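Local atomic coordinates of pleckstrin homology domain-containing family A member 8 (Homo sapiens, PDB entry 5KDI), a protein that selects simple glycosphingolipids through a domain with the all-helical GLTP fold and probably transfers them between membranes. Residues A[20-25]-A[190-195]; A[69-72]-A[76-79]; A[79-84]-A[92-97]; A[161-166]-A[172-177]. The protein carries 2 engineered substitutions. One frame throughout, in Å; residues are numbered along the deposited sequence. Where two conformers were deposited one is given.

Contacts 3 and 4 are buried, while contacts 1 and 2 are partly buried and reach toward the surface. Helix 74-83 serves contacts 2 and 3, which share Leu-79 and have centres about 9 Å apart; helix 172-202 serves contacts 1 and 4, whose centres lie about 27 Å apart. Contact 1 touches contact 2, with a probable hydrogen bond from Thr-24 OG1 to Phe-71 O. The chemistry differs sharply. Contact 3 is polar, a buried carboxylate meeting the start of a helix; contacts 1 and 4 are apolar packing against backbone carbonyls; contact 2 adds a water-bridged lysine at the surface. Contact 4 stands on the opposite side of the chain's centre from contacts 2 and 3.

Contact 1 of 4, residues A[20-25]-A[190-195]; sequences SGIPTE and EKQLAI
The carbonyl oxygen of Ser-20 accepts a hydrogen bond from Gln-75 NE2, and two methyls of Ile-195 merely pack beside it, with CG2 and CD1 each 4.0 Å from Ser-20 O. In the all-helical GLTP fold this joins the loop that leads into helix 24-32, whose N-cap is Pro-23, to one face of the long helix 172-202. Gln-192 and Ile-195, three residues apart, present themselves on that face. The same Gln-75 amide also receives Ile-22 N through its OE1, so one side chain pins the loop at two points.

Ile-22 makes the widest contact here. Its chi1 of -57° sets CG1 beside the backbone N, and the extended chi2 of 165° then carries CD1 out to the helix. There it lands 3.7 Å from Gln-192 O and 4.0 Å from Gln-192 CB. The same methyl meets Ile-195 CG2 at 4.0 Å, where the two isoleucines slide past each other in opposite directions. Isoleucine suits this place because its long branch reaches the helix with a methyl while its backbone N stays bonded to Gln-75 OE1.

Gln-192 is buried, and its amide end needs a partner: NE2 makes a weak hydrogen bond to Phe-11 O, while its aliphatic stem lies across Ile-22 and Phe-27 packs on both residues. At the outer margin, where Ser-20 and Ile-195 are partly exposed, the closest approach is CB of Ser-20 to CD1 of Ile-195, 3.9 Å.

Contact 2 of 4, residues A[69-72]-A[76-79]; sequences AKFT and KIVL. Engineered in segment 69-72: Ala-69 (natural residue Glu), Lys-70 (natural residue Glu).
Phe-71 and Ile-77 meet with their side chains at about a right angle, the isoleucine CG1 lying 3.6 Å from Phe-71 CB and 3.8 Å from CD1 of the ring. This packs the loop between helices 47-64 and 74-83 of the GLTP fold onto the latter helix. The ring turns an edge to the helix backbone, with Lys-76 O near its plane and 4.0 Å from Phe-71 CE1. Over one ring face lies CG of Lys-70, an engineered residue, offset toward the rim. Phenylalanine suits the spot because its side chain reaches Ile-77, His-80, an edge-to-face ring partner, and Tyr-64 of helix 47-64 at once.

Thr-72 and Lys-76 instead run side by side, pointing the same way. A chi1 of 57° puts the threonine OG1 between its backbone N and carbonyl carbon, 3.4 Å from Lys-76 CD. The same methylene is 3.4 Å from Lys-70 O. Only at chi4 (-71°) does the lysine chain bend, and NZ then gives a hydrogen bond to water 1, 3.1 Å away, which donates in turn to Ala-69 O. Direct contact thus combines apolar packing with oxygens lying against lysine methylenes, while the lysine's charge probably stays hydrated and reaches the loop backbone through water.

Contact 3 of 4, residues A[79-84]-A[92-97]; sequences LHEVEA and SATEAL. With 6S8 ((~{Z})-~{N}-[(~{E},2~{S},3~{R})-1-[(2~{R},3~{R},4~{S},5~{R},6~{R})-6-(hydroxymethyl)-3,4,5-tris(oxidanyl)oxan-2-yl]oxy-3-oxidanyl-octadec-4-en-2-yl]octadec-9-enamide), chain C.
Glu-81 joins two helices of the GLTP fold, reaching from helix 74-83 to the first turn of helix 93-115, where its carboxylate receives backbone N-H groups that a helix start leaves over. Its CB already passes Thr-94 OG1 at 3.8 Å, and a chain extended beyond CG (chi2 -168°) carries CD to the helix end. OE1 accepts twice from Thr-94: from the backbone N at 2.8 Å on its syn side, and from OG1 at 2.7 Å on its anti side, both donors lying out of the carboxylate plane toward the same face. OE2 uses its syn lone pair for Ala-93 N, 2.9 Å away. Both backbone bonds are bent, at 147°. Lys-63 of helix 47-64 forms a salt bridge to OE2, so four donors fix the rotation of this buried group. They and the helix end would probably favour its ionised form.

Threonine suits position 94 because its hydroxyl joins its own amide on one oxygen, and small Ala-93 lets the carboxylate come close. Ser-92 is the N-cap: its OG is hydrogen-bonded to Ala-87 O and also accepts from Glu-95 N at 3.0 Å. Glu-95, one residue after Thr-94, belongs to the glycolipid pocket, and its OE2 stands 3.6 Å from the sugar carbon C6A.

Contact 4 of 4, residues A[161-166]-A[172-177]; sequences ALTVKE and EAFSIG
Thr-163 and Phe-174 make the tight part of this contact, their side chains crossing at about a right angle with CG2 of the threonine 3.7 Å from the phenylalanine CE1 and 4.0 Å from its CZ. A second group comes to the ring in its plane: the carbonyl oxygen of Leu-162 sits at the edge, 3.8 Å from CE1, where the slightly positive ring hydrogens are suited to a backbone oxygen. The leucine CB is looser, 4.3 Å from Phe-174 CZ. With CG anti to the backbone N (chi1 174°), the aromatic side chain leaves the helix toward the loop and meets all these groups with its far end.

Threonine fits because its two branches do different work. OG1 hydrogen-bonds to Ala-160 O, at the end of helix 155-160, and this leaves CG2 to pack obliquely on the ring. Within the GLTP fold the contact ties the loop after helix 155-160 to the first turns of helix 172-202. Leu-162 also belongs to the lipid pocket: its side chain comes within about 4 Å of the bound glycolipid and packs on Val-37 of helix 35-41.

The outer side is quite different. Val-164, Lys-165 and Glu-166 continue the loop into solvent, and on the helix Glu-172, Ala-173, Ser-175 and Ile-176 are exposed as well. The polar ends of Lys-165, Glu-166, Glu-172 and Ser-175 suit such positions, whereas Phe-174 is buried, its side chain also touching Thr-2.

Contact 1 of 4, residues A[20-25]-A[190-195]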
# COMPACT_ATOMS: atom_id res chain seq x y z
N SER A 20 -15.33 3.74 12.84
CA SER A 20 -14.00 3.41 12.30
C SER A 20 -13.90 3.69 10.81
O SER A 20 -13.15 3.03 10.08
CB SER A 20 -13.68 1.92 12.57
OG SER A 20 -13.68 1.65 13.95
N GLY A 21 -14.67 4.66 10.32
CA GLY A 21 -14.67 4.96 8.90
C GLY A 21 -13.34 5.49 8.40
O GLY A 21 -12.82 6.45 8.97
N ILE A 22 -12.81 4.90 7.32
CA ILE A 22 -11.52 5.32 6.77
C ILE A 22 -11.84 6.31 5.66
O ILE A 22 -12.41 5.97 4.63
CB ILE A 22 -10.72 4.11 6.19
CG1 ILE A 22 -10.52 3.02 7.30
CG2 ILE A 22 -9.46 4.60 5.48
CD1 ILE A 22 -10.06 1.63 6.80
N PRO A 23 -11.41 7.58 5.86
CA PRO A 23 -11.69 8.62 4.84
C PRO A 23 -11.11 8.21 3.47
O PRO A 23 -9.89 7.91 3.35
CB PRO A 23 -10.97 9.86 5.41
CG PRO A 23 -10.86 9.61 6.85
CD PRO A 23 -10.68 8.14 7.01
N THR A 24 -11.93 8.35 2.43
CA THR A 24 -11.53 7.84 1.10
C THR A 24 -10.34 8.58 0.49
O THR A 24 -9.40 7.94 0.09
CB THR A 24 -12.73 7.97 0.16
OG1 THR A 24 -13.84 7.25 0.75
CG2 THR A 24 -12.42 7.43 -1.26
N GLU A 25 -10.41 9.93 0.39
CA GLU A 25 -9.33 10.66 -0.31
C GLU A 25 -8.00 10.50 0.38
O GLU A 25 -6.98 10.28 -0.26
CB GLU A 25 -9.62 12.16 -0.53
CG GLU A 25 -10.92 12.52 -1.21
CD GLU A 25 -11.00 14.06 -1.55
OE1 GLU A 25 -9.96 14.80 -1.43
OE2 GLU A 25 -12.12 14.54 -1.90
N GLU A 190 -1.49 -0.88 9.78
CA GLU A 190 -2.02 -2.16 10.33
C GLU A 190 -3.47 -1.96 10.80
O GLU A 190 -4.32 -2.84 10.61
CB GLU A 190 -1.14 -2.64 11.47
CG GLU A 190 -1.43 -3.99 12.10
CD GLU A 190 -0.46 -4.39 13.27
OE1 GLU A 190 0.39 -3.57 13.71
OE2 GLU A 190 -0.55 -5.53 13.78
N LYS A 191 -3.71 -0.86 11.53
CA LYS A 191 -5.04 -0.62 12.07
C LYS A 191 -6.09 -0.55 10.94
O LYS A 191 -7.17 -1.14 11.03
CB LYS A 191 -5.06 0.67 12.90
CG LYS A 191 -6.42 1.05 13.42
CD LYS A 191 -6.33 2.34 14.22
CE LYS A 191 -7.65 2.64 14.92
NZ LYS A 191 -7.82 1.96 16.24
N GLN A 192 -5.76 0.22 9.91
CA GLN A 192 -6.66 0.37 8.78
C GLN A 192 -6.84 -0.93 8.01
O GLN A 192 -7.98 -1.29 7.63
CB GLN A 192 -6.20 1.50 7.89
CG GLN A 192 -6.25 2.85 8.62
CD GLN A 192 -5.55 3.96 7.92
OE1 GLN A 192 -5.53 4.00 6.67
NE2 GLN A 192 -4.97 4.93 8.73
N LEU A 193 -5.74 -1.66 7.83
CA LEU A 193 -5.86 -2.95 7.10
C LEU A 193 -6.73 -3.96 7.90
O LEU A 193 -7.44 -4.75 7.31
CB LEU A 193 -4.52 -3.54 6.82
CG LEU A 193 -3.71 -2.78 5.83
CD1 LEU A 193 -2.25 -3.32 5.73
CD2 LEU A 193 -4.34 -2.80 4.45
N ALA A 194 -6.63 -3.93 9.24
CA ALA A 194 -7.43 -4.84 10.09
C ALA A 194 -8.92 -4.54 9.95
O ALA A 194 -9.74 -5.44 9.88
CB ALA A 194 -6.96 -4.79 11.55
N ILE A 195 -9.24 -3.23 9.92
CA ILE A 195 -10.61 -2.78 9.70
C ILE A 195 -11.10 -3.33 8.39
O ILE A 195 -12.23 -3.85 8.27
CB ILE A 195 -10.73 -1.23 9.82
CG1 ILE A 195 -10.43 -0.79 11.24
CG2 ILE A 195 -12.07 -0.71 9.27
CD1 ILE A 195 -10.18 0.71 11.44

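Contact 2 of 4, residues A[69-72]-A[76-79]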
# COMPACT_ATOMS: atom_id res chain seq x y z
N ALA A 69 -20.27 13.04 -0.96
CA ALA A 69 -20.98 13.12 0.31
C ALA A 69 -21.42 11.75 0.78
O ALA A 69 -21.43 11.48 1.97
CB ALA A 69 -22.22 14.06 0.18
N LYS A 70 -21.87 10.94 -0.15
CA LYS A 70 -22.26 9.59 0.14
C LYS A 70 -21.08 8.68 0.43
O LYS A 70 -21.20 7.76 1.23
CB LYS A 70 -23.10 9.05 -1.01
CG LYS A 70 -23.65 7.67 -0.77
CD LYS A 70 -24.51 7.25 -1.94
CE LYS A 70 -25.41 6.05 -1.60
NZ LYS A 70 -26.08 6.15 -0.26
N PHE A 71 -19.95 8.94 -0.21
CA PHE A 71 -18.83 7.98 -0.24
C PHE A 71 -17.60 8.51 0.52
O PHE A 71 -16.46 8.34 0.10
CB PHE A 71 -18.50 7.67 -1.72
CG PHE A 71 -19.60 6.93 -2.44
CD1 PHE A 71 -20.29 5.88 -1.82
CD2 PHE A 71 -19.88 7.24 -3.74
CE1 PHE A 71 -21.23 5.22 -2.51
CE2 PHE A 71 -20.84 6.58 -4.44
CZ PHE A 71 -21.50 5.54 -3.85
N THR A 72 -17.86 9.12 1.67
CA THR A 72 -16.84 9.72 2.48
C THR A 72 -15.82 8.74 3.07
O THR A 72 -14.68 9.13 3.38
CB THR A 72 -17.43 10.52 3.66
OG1 THR A 72 -18.24 9.65 4.44
CG2 THR A 72 -18.27 11.74 3.14
N LYS A 76 -18.30 2.97 3.20
CA LYS A 76 -19.49 3.44 2.52
C LYS A 76 -19.50 3.04 1.06
O LYS A 76 -20.55 2.66 0.53
CB LYS A 76 -19.67 4.93 2.71
CG LYS A 76 -20.10 5.31 4.14
CD LYS A 76 -20.13 6.83 4.31
CE LYS A 76 -20.59 7.29 5.66
NZ LYS A 76 -22.04 7.05 5.88
N ILE A 77 -18.34 3.08 0.41
CA ILE A 77 -18.26 2.64 -0.97
C ILE A 77 -18.52 1.12 -1.08
O ILE A 77 -19.35 0.70 -1.90
CB ILE A 77 -16.89 2.99 -1.61
CG1 ILE A 77 -16.70 4.54 -1.66
CG2 ILE A 77 -16.77 2.34 -3.00
CD1 ILE A 77 -15.35 5.09 -2.04
N VAL A 78 -17.82 0.33 -0.29
CA VAL A 78 -17.93 -1.12 -0.36
C VAL A 78 -19.35 -1.55 -0.02
O VAL A 78 -19.96 -2.38 -0.76
CB VAL A 78 -16.90 -1.80 0.53
CG1 VAL A 78 -17.17 -3.32 0.59
CG2 VAL A 78 -15.50 -1.54 -0.01
N LEU A 79 -19.88 -0.98 1.05
CA LEU A 79 -21.22 -1.38 1.50
C LEU A 79 -22.27 -1.00 0.46
O LEU A 79 -23.28 -1.72 0.25
CB LEU A 79 -21.53 -0.77 2.85
CG LEU A 79 -20.74 -1.42 4.01
CD1 LEU A 79 -21.01 -0.70 5.35
CD2 LEU A 79 -20.88 -2.93 4.08
O HOH W 1 -22.81 9.34 3.87

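Contact 3 of 4, residues A[79-84]-A[92-97]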
# COMPACT_ATOMS: atom_id res chain seq x y z
N LEU A 79 -19.88 -0.98 1.05
CA LEU A 79 -21.22 -1.38 1.50
C LEU A 79 -22.27 -1.00 0.46
O LEU A 79 -23.28 -1.72 0.25
CB LEU A 79 -21.53 -0.77 2.85
CG LEU A 79 -20.74 -1.42 4.01
CD1 LEU A 79 -21.01 -0.70 5.35
CD2 LEU A 79 -20.88 -2.93 4.08
N HIS A 80 -22.08 0.13 -0.23
CA HIS A 80 -23.01 0.47 -1.33
C HIS A 80 -22.95 -0.53 -2.45
O HIS A 80 -24.01 -0.90 -3.01
CB HIS A 80 -22.75 1.86 -1.85
CG HIS A 80 -23.55 2.17 -3.08
ND1 HIS A 80 -24.89 2.50 -3.02
CD2 HIS A 80 -23.20 2.15 -4.44
CE1 HIS A 80 -25.35 2.67 -4.29
NE2 HIS A 80 -24.30 2.49 -5.14
N GLU A 81 -21.73 -0.95 -2.81
CA GLU A 81 -21.59 -1.96 -3.87
C GLU A 81 -22.28 -3.24 -3.53
O GLU A 81 -22.85 -3.87 -4.39
CB GLU A 81 -20.13 -2.15 -4.28
CG GLU A 81 -19.54 -0.95 -5.06
CD GLU A 81 -18.20 -1.23 -5.71
OE1 GLU A 81 -17.56 -2.22 -5.32
OE2 GLU A 81 -17.82 -0.42 -6.60
N VAL A 82 -22.14 -3.65 -2.28
CA VAL A 82 -22.81 -4.85 -1.78
C VAL A 82 -24.36 -4.67 -1.87
O VAL A 82 -25.03 -5.54 -2.44
CB VAL A 82 -22.35 -5.17 -0.32
CG1 VAL A 82 -23.29 -6.15 0.36
CG2 VAL A 82 -20.84 -5.56 -0.33
N GLU A 83 -24.86 -3.52 -1.41
CA GLU A 83 -26.32 -3.26 -1.41
C GLU A 83 -26.89 -3.29 -2.85
O GLU A 83 -27.98 -3.81 -3.09
CB GLU A 83 -26.66 -1.91 -0.75
CG GLU A 83 -28.14 -1.48 -0.84
CD GLU A 83 -28.40 -0.15 -0.15
OE1 GLU A 83 -27.68 0.85 -0.43
OE2 GLU A 83 -29.34 -0.08 0.68
N ALA A 84 -26.13 -2.70 -3.77
CA ALA A 84 -26.49 -2.61 -5.17
C ALA A 84 -26.19 -3.90 -5.98
O ALA A 84 -26.53 -3.98 -7.16
CB ALA A 84 -25.87 -1.38 -5.84
N SER A 92 -15.05 -2.97 -10.29
CA SER A 92 -15.62 -2.50 -9.00
C SER A 92 -14.56 -1.89 -8.04
O SER A 92 -13.39 -2.29 -8.06
CB SER A 92 -16.39 -3.57 -8.28
OG SER A 92 -15.54 -4.50 -7.72
N ALA A 93 -15.02 -0.96 -7.22
CA ALA A 93 -14.20 -0.45 -6.15
C ALA A 93 -13.87 -1.52 -5.12
O ALA A 93 -12.75 -1.53 -4.55
CB ALA A 93 -14.88 0.75 -5.49
N THR A 94 -14.81 -2.46 -4.90
CA THR A 94 -14.59 -3.53 -3.95
C THR A 94 -13.38 -4.43 -4.38
O THR A 94 -12.52 -4.72 -3.58
CB THR A 94 -15.83 -4.36 -3.71
OG1 THR A 94 -16.83 -3.53 -3.12
CG2 THR A 94 -15.57 -5.55 -2.81
N GLU A 95 -13.32 -4.76 -5.67
CA GLU A 95 -12.23 -5.53 -6.21
C GLU A 95 -10.92 -4.72 -6.18
O GLU A 95 -9.87 -5.25 -5.80
CB GLU A 95 -12.51 -5.94 -7.60
CG GLU A 95 -11.40 -6.78 -8.29
CD GLU A 95 -11.66 -7.07 -9.74
OE1 GLU A 95 -12.45 -6.30 -10.39
OE2 GLU A 95 -11.10 -8.08 -10.20
N ALA A 96 -11.01 -3.44 -6.54
CA ALA A 96 -9.81 -2.56 -6.54
C ALA A 96 -9.24 -2.49 -5.14
O ALA A 96 -8.01 -2.64 -4.93
CB ALA A 96 -10.10 -1.18 -7.09
N LEU A 97 -10.12 -2.32 -4.14
CA LEU A 97 -9.64 -2.16 -2.78
C LEU A 97 -9.09 -3.51 -2.22
O LEU A 97 -8.20 -3.53 -1.35
CB LEU A 97 -10.76 -1.57 -1.95
CG LEU A 97 -10.45 -1.28 -0.49
CD1 LEU A 97 -9.21 -0.33 -0.35
CD2 LEU A 97 -11.73 -0.74 0.18
C1 6S8 C . -3.43 -8.55 -9.82
C2 6S8 C . -1.96 -8.43 -9.45
N2 6S8 C . -1.81 -7.35 -8.49
C3 6S8 C . -1.12 -8.13 -10.72
O3 6S8 C . -1.38 -9.21 -11.65
C4 6S8 C . 0.32 -8.06 -10.37
C5 6S8 C . 1.02 -6.94 -10.58
C6 6S8 C . 2.48 -6.75 -10.29
C7 6S8 C . 3.22 -7.87 -9.60
C8 6S8 C . 4.66 -7.59 -9.94
C9 6S8 C . 5.48 -8.12 -8.82
C10 6S8 C . 5.43 -7.14 -7.67
C11 6S8 C . 6.83 -6.56 -7.40
C12 6S8 C . 6.90 -6.13 -5.94
C13 6S8 C . 7.39 -4.71 -5.69
C14 6S8 C . 8.89 -4.50 -5.81
C15 6S8 C . 9.39 -3.43 -4.82
C16 6S8 C . 10.30 -2.34 -5.35
C17 6S8 C . 11.67 -2.11 -4.69
C18 6S8 C . 11.66 -1.60 -3.26
C1A 6S8 C . -5.32 -7.10 -10.15
O1A 6S8 C . -3.94 -7.34 -10.37
C2A 6S8 C . -5.60 -5.63 -10.25
O2A 6S8 C . -4.85 -4.96 -9.21
C3A 6S8 C . -7.09 -5.33 -10.21
O3A 6S8 C . -7.30 -3.96 -10.45
C4A 6S8 C . -7.81 -6.19 -11.24
O4A 6S8 C . -7.58 -5.70 -12.56
O5A 6S8 C . -7.54 -9.85 -12.06
C5M 6S8 C . -7.42 -7.64 -11.06
C6A 6S8 C . -8.09 -8.51 -12.09
O6A 6S8 C . -6.00 -7.77 -11.19
CAA 6S8 C . -1.25 -7.51 -7.30
OAA 6S8 C . -0.88 -8.59 -6.84
CAB 6S8 C . -1.14 -6.25 -6.50
CAC 6S8 C . 0.24 -5.77 -7.05
CAD 6S8 C . 1.13 -5.49 -5.92
CAE 6S8 C . 1.45 -4.02 -6.01
CAF 6S8 C . 2.37 -3.74 -4.83
CAG 6S8 C . 1.90 -2.49 -4.06
CAH 6S8 C . 3.10 -1.66 -3.59
CAI 6S8 C . 3.80 -2.46 -2.53
CAJ 6S8 C . 5.12 -2.51 -2.40
CAK 6S8 C . 6.11 -1.76 -3.24
CAL 6S8 C . 7.32 -1.74 -2.30
CAM 6S8 C . 8.32 -0.65 -2.58
CAN 6S8 C . 7.67 0.70 -2.50
CAO 6S8 C . 8.69 1.74 -2.09
CAP 6S8 C . 8.73 1.96 -0.60
CAQ 6S8 C . 8.64 3.41 -0.26
CAR 6S8 C . 7.87 3.52 0.99

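Contact 4 of 4, residues A[161-166]-A[172-177]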
# COMPACT_ATOMS: atom_id res chain seq x y z
N ALA A 161 16.29 7.20 -1.73
CA ALA A 161 14.98 7.48 -2.31
C ALA A 161 13.93 7.93 -1.27
O ALA A 161 12.84 8.33 -1.64
CB ALA A 161 14.43 6.30 -3.12
N LEU A 162 14.28 7.83 0.00
CA LEU A 162 13.37 8.17 1.10
C LEU A 162 13.76 9.45 1.85
O LEU A 162 13.12 9.79 2.87
CB LEU A 162 13.30 7.03 2.09
CG LEU A 162 12.88 5.70 1.45
CD1 LEU A 162 13.12 4.59 2.43
CD2 LEU A 162 11.45 5.79 0.95
N THR A 163 14.74 10.17 1.33
CA THR A 163 15.16 11.42 1.91
C THR A 163 14.35 12.58 1.34
O THR A 163 13.80 12.55 0.20
CB THR A 163 16.61 11.69 1.64
OG1 THR A 163 16.79 11.81 0.25
CG2 THR A 163 17.57 10.63 2.27
N VAL A 164 14.25 13.61 2.18
CA VAL A 164 13.60 14.86 1.84
C VAL A 164 14.65 15.84 1.22
O VAL A 164 14.30 16.61 0.32
CB VAL A 164 12.89 15.43 3.06
CG1 VAL A 164 12.37 16.79 2.73
CG2 VAL A 164 11.73 14.52 3.49
N LYS A 165 15.89 15.85 1.71
CA LYS A 165 17.03 16.52 1.08
C LYS A 165 18.15 15.53 0.79
O LYS A 165 18.47 14.67 1.62
CB LYS A 165 17.52 17.63 2.06
CG LYS A 165 18.35 18.72 1.40
CD LYS A 165 18.71 19.85 2.38
CE LYS A 165 19.67 19.42 3.49
NZ LYS A 165 20.01 20.52 4.44
N GLU A 166 18.74 15.62 -0.40
CA GLU A 166 19.86 14.78 -0.74
C GLU A 166 20.98 14.80 0.30
O GLU A 166 21.37 15.85 0.78
CB GLU A 166 20.48 15.21 -2.08
CG GLU A 166 19.98 14.46 -3.25
CD GLU A 166 21.09 14.04 -4.18
OE1 GLU A 166 22.18 14.68 -4.26
OE2 GLU A 166 20.82 13.06 -4.87
N GLU A 172 23.08 10.29 11.17
CA GLU A 172 22.41 9.48 12.18
C GLU A 172 20.94 9.93 12.39
O GLU A 172 20.06 9.09 12.66
CB GLU A 172 23.17 9.51 13.53
CG GLU A 172 22.58 8.54 14.56
CD GLU A 172 23.28 8.60 15.90
OE1 GLU A 172 23.42 9.71 16.48
OE2 GLU A 172 23.67 7.52 16.36
N ALA A 173 20.70 11.25 12.32
CA ALA A 173 19.35 11.85 12.50
C ALA A 173 18.33 11.23 11.56
O ALA A 173 17.11 11.10 11.88
CB ALA A 173 19.40 13.37 12.32
N PHE A 174 18.82 10.78 10.39
CA PHE A 174 17.91 10.20 9.42
C PHE A 174 17.49 8.82 9.83
O PHE A 174 16.33 8.50 9.71
CB PHE A 174 18.57 10.22 8.01
CG PHE A 174 17.75 9.50 6.98
CD1 PHE A 174 16.70 10.17 6.34
CD2 PHE A 174 17.97 8.15 6.69
CE1 PHE A 174 15.91 9.53 5.41
CE2 PHE A 174 17.19 7.50 5.73
CZ PHE A 174 16.14 8.20 5.11
N SER A 175 18.45 8.01 10.31
CA SER A 175 18.15 6.67 10.79
C SER A 175 17.16 6.73 11.95
O SER A 175 16.23 5.93 12.02
CB SER A 175 19.38 5.93 11.29
OG SER A 175 20.19 5.60 10.20
N ILE A 176 17.40 7.68 12.85
CA ILE A 176 16.47 7.94 13.96
C ILE A 176 15.09 8.38 13.40
O ILE A 176 14.03 7.95 13.89
CB ILE A 176 17.02 9.03 14.96
CG1 ILE A 176 18.40 8.62 15.50
CG2 ILE A 176 16.02 9.34 16.04
CD1 ILE A 176 18.51 7.18 15.89
N GLY A 177 15.11 9.26 12.41
CA GLY A 177 13.88 9.75 11.79
C GLY A 177 13.09 8.69 11.06
O GLY A 177 11.85 8.66 11.14